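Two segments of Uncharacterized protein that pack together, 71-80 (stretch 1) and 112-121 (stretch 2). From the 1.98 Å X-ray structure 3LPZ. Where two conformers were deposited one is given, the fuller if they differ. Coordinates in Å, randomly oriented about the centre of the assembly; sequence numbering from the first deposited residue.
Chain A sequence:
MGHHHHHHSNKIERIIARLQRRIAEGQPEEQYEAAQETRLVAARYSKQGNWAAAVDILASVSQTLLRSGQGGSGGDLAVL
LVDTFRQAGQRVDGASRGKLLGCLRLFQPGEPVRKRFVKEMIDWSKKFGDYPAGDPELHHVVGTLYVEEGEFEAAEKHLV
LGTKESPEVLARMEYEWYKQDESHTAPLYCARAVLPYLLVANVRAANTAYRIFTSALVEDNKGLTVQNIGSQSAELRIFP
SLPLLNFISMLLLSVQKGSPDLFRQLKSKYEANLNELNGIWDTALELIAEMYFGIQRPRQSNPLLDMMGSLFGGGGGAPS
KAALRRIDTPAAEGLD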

# COMPACT_ATOMS: atom_id res chain seq x y z
N GLY A 71 3.32 -10.92 23.84
CA GLY A 71 3.46 -10.09 22.64
C GLY A 71 4.65 -9.17 22.72
O GLY A 71 5.33 -8.95 21.71
N GLY A 72 4.90 -8.64 23.91
CA GLY A 72 6.06 -7.79 24.17
C GLY A 72 7.39 -8.48 23.99
O GLY A 72 8.20 -8.06 23.17
N SER A 73 7.63 -9.56 24.72
CA SER A 73 8.88 -10.32 24.55
C SER A 73 9.01 -10.96 23.18
O SER A 73 10.07 -10.87 22.56
N GLY A 74 7.96 -11.62 22.72
CA GLY A 74 7.93 -12.22 21.38
C GLY A 74 8.17 -11.20 20.28
O GLY A 74 8.90 -11.49 19.31
N GLY A 75 7.58 -10.02 20.42
CA GLY A 75 7.75 -8.95 19.41
C GLY A 75 9.17 -8.40 19.43
O GLY A 75 9.75 -8.09 18.39
N ASP A 76 9.73 -8.24 20.62
CA ASP A 76 11.11 -7.78 20.74
C ASP A 76 12.06 -8.78 20.05
O ASP A 76 12.98 -8.39 19.33
N LEU A 77 11.81 -10.08 20.23
CA LEU A 77 12.63 -11.08 19.52
C LEU A 77 12.43 -11.02 18.00
O LEU A 77 13.39 -11.24 17.25
N ALA A 78 11.20 -10.74 17.58
CA ALA A 78 10.91 -10.61 16.14
C ALA A 78 11.66 -9.41 15.55
O ALA A 78 12.18 -9.48 14.44
N VAL A 79 11.72 -8.31 16.30
CA VAL A 79 12.52 -7.14 15.87
C VAL A 79 14.02 -7.49 15.81
O VAL A 79 14.73 -7.09 14.86
N LEU A 80 14.49 -8.26 16.80
CA LEU A 80 15.90 -8.68 16.83
C LEU A 80 16.21 -9.57 15.61
O LEU A 80 17.30 -9.53 15.07
N PRO A 112 1.59 -3.09 20.64
CA PRO A 112 2.38 -1.92 20.20
C PRO A 112 3.66 -2.30 19.46
O PRO A 112 4.04 -1.61 18.50
N VAL A 113 4.29 -3.39 19.86
CA VAL A 113 5.54 -3.76 19.23
C VAL A 113 5.33 -4.17 17.76
O VAL A 113 6.29 -4.12 16.99
N ARG A 114 4.11 -4.56 17.37
CA ARG A 114 3.87 -4.93 15.95
C ARG A 114 4.15 -3.78 14.97
O ARG A 114 4.63 -4.00 13.85
N LYS A 115 3.87 -2.55 15.39
CA LYS A 115 4.14 -1.34 14.60
C LYS A 115 5.63 -1.20 14.29
O LYS A 115 6.02 -0.93 13.15
N ARG A 116 6.45 -1.34 15.32
CA ARG A 116 7.92 -1.32 15.16
C ARG A 116 8.37 -2.49 14.28
O ARG A 116 9.18 -2.30 13.38
N PHE A 117 7.84 -3.69 14.52
CA PHE A 117 8.23 -4.86 13.72
C PHE A 117 7.94 -4.60 12.23
O PHE A 117 8.80 -4.85 11.38
N VAL A 118 6.75 -4.08 11.93
CA VAL A 118 6.35 -3.86 10.53
C VAL A 118 7.27 -2.84 9.89
O VAL A 118 7.76 -3.05 8.77
N LYS A 119 7.52 -1.74 10.59
CA LYS A 119 8.46 -0.73 10.12
C LYS A 119 9.85 -1.31 9.84
O LYS A 119 10.43 -1.05 8.77
N GLU A 120 10.39 -2.08 10.78
CA GLU A 120 11.74 -2.63 10.62
C GLU A 120 11.83 -3.60 9.45
O GLU A 120 12.77 -3.53 8.65
N MET A 121 10.85 -4.50 9.38
CA MET A 121 10.80 -5.57 8.38
C MET A 121 10.73 -4.96 6.95
O MET A 121 11.48 -5.36 6.04

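Val79 is the centre of the contact. Its CA-to-CB bond points sideways, and its side chain takes the t rotamer (chi1 173°). It sits as a knob in a hole formed by Val113, Arg116, Phe117 and Glu120, four residues spread over about two turns of stretch 2. The CG2 methyl turns to the apolar part of this hole. Val79 CG2 lies 4.1 Å from Val113 CG1 and 4.1 Å from Phe117 CB. Val79 CG2 is also 3.9 Å from the backbone atom Phe117 CA.

Val113 points toward stretch 1, also as a t rotamer (chi1 178°). It packs against a helix surface that has no side chain at Gly75. Between these two residues the closest pair is Gly75 C to Val113 CG1, at 3.5 Å. A CB on Gly75 would point toward stretch 2 and clash with Val113 CG1, 2.8 Å away. The glycine thus leaves the space that the valine methyl fills. The CA atoms of Gly75 and Val113 are 5.6 Å apart.

One turn further along, the CA atoms of Val79 and Phe117 approach to 5.3 Å. The two helices run nearly parallel, at 9°, with their axes 9.0 Å apart at the closest point, so the register of the first pair carries on to the second. Phe117 leaves its backbone sideways, but its end comes nearer to stretch 1. Its chi1 is t (176°) and its chi2 is 70°. Ala78 points toward stretch 2, and its methyl meets the ring: Ala78 CB is 3.6 Å from Phe117 CD1. The carbonyl oxygen of Ala78 lies at the ring edge, near the ring plane, with Ala78 O 3.4 Å from Phe117 CE1.

The polar edge begins at the other methyl of Val79. Val79 CG1 lies over one face of the Arg116 guanidinium, 3.8 Å from Arg116 NE. The same methyl, Val79 CG1, is 4.2 Å from Glu120 CG. Arg116 points toward stretch 1 and is extended, with chi1 to chi3 all t. Glu120 also points toward stretch 1, with chi1 and chi2 both m. The two form a salt bridge within stretch 2, in which Arg116 NH1 donates a hydrogen bond to Glu120 OE2 at 2.6 Å. Glu120 OE1 is hydrogen-bonded elsewhere in the structure.

Asp76 (chi1 m) starts away from stretch 2, but its end comes nearer. Asp76 OD1 is 3.9 Å from Val113 CG1, a contact with a methyl group. No hydrogen bond or salt bridge joins the two stretches.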

# COMPACT_ATOMS: atom_id res chain seq x y z
CB SER A 73 9.01 -11.39 25.63
OG SER A 73 9.40 -10.77 26.84
CB ASP A 76 11.47 -7.60 22.21
CG ASP A 76 10.93 -6.31 22.80
OD1 ASP A 76 10.37 -5.47 22.06
OD2 ASP A 76 11.06 -6.13 24.03
CB LEU A 77 12.35 -12.49 20.03
CG LEU A 77 13.40 -13.10 20.94
CD1 LEU A 77 14.02 -12.10 21.91
CD2 LEU A 77 12.90 -14.32 21.63
CB ALA A 78 9.39 -10.50 15.87
CB VAL A 79 12.24 -5.88 16.79
CG1 VAL A 79 13.19 -4.71 16.48
CG2 VAL A 79 10.78 -5.42 16.62
CB LEU A 80 16.19 -9.45 18.14
CG LEU A 80 17.64 -9.81 18.46
CD1 LEU A 80 18.55 -8.58 18.35
CD2 LEU A 80 17.75 -10.48 19.85
CB PRO A 112 2.73 -1.20 21.51
CG PRO A 112 1.56 -1.53 22.42
CD PRO A 112 1.20 -2.97 22.07
CB VAL A 113 6.33 -4.81 20.04
CG1 VAL A 113 7.63 -5.21 19.29
CG2 VAL A 113 6.70 -4.23 21.42
CB ARG A 114 2.46 -5.51 15.70
CG ARG A 114 2.38 -6.19 14.35
CD ARG A 114 1.00 -6.70 13.99
NE ARG A 114 0.13 -5.58 13.66
CZ ARG A 114 -1.08 -5.71 13.13
NH1 ARG A 114 -1.57 -6.93 12.88
NH2 ARG A 114 -1.79 -4.62 12.85
CB LYS A 115 3.69 -0.07 15.35
CG LYS A 115 2.19 0.02 15.66
CD LYS A 115 1.90 1.28 16.51
CE LYS A 115 0.40 1.65 16.51
NZ LYS A 115 -0.46 0.47 16.80
CB ARG A 116 8.61 -1.39 16.53
CG ARG A 116 10.15 -1.19 16.50
CD ARG A 116 10.73 -1.39 17.91
NE ARG A 116 12.19 -1.33 17.98
CZ ARG A 116 12.97 -0.86 17.01
NH1 ARG A 116 12.43 -0.40 15.90
NH2 ARG A 116 14.29 -0.84 17.16
CB PHE A 117 7.52 -6.12 14.19
CG PHE A 117 7.81 -7.32 13.35
CD1 PHE A 117 9.09 -7.91 13.36
CD2 PHE A 117 6.83 -7.84 12.49
CE1 PHE A 117 9.37 -9.04 12.55
CE2 PHE A 117 7.12 -8.96 11.68
CZ PHE A 117 8.40 -9.56 11.72
CB VAL A 118 4.85 -3.46 10.38
CG1 VAL A 118 4.56 -2.81 8.98
CG2 VAL A 118 3.94 -4.72 10.61
CB LYS A 119 8.55 0.40 11.15
CG LYS A 119 9.11 1.69 10.62
CD LYS A 119 10.63 1.80 10.83
CE LYS A 119 11.10 3.23 10.51
NZ LYS A 119 12.37 3.23 9.71
CB GLU A 120 12.25 -3.29 11.91
CG GLU A 120 12.41 -2.29 13.10
CD GLU A 120 13.50 -1.22 12.87
OE1 GLU A 120 14.43 -1.41 12.06
OE2 GLU A 120 13.42 -0.18 13.52
CB MET A 121 9.55 -6.44 8.70
CG MET A 121 9.15 -7.48 7.66
SD MET A 121 7.50 -8.19 7.99
CE MET A 121 6.35 -6.95 7.38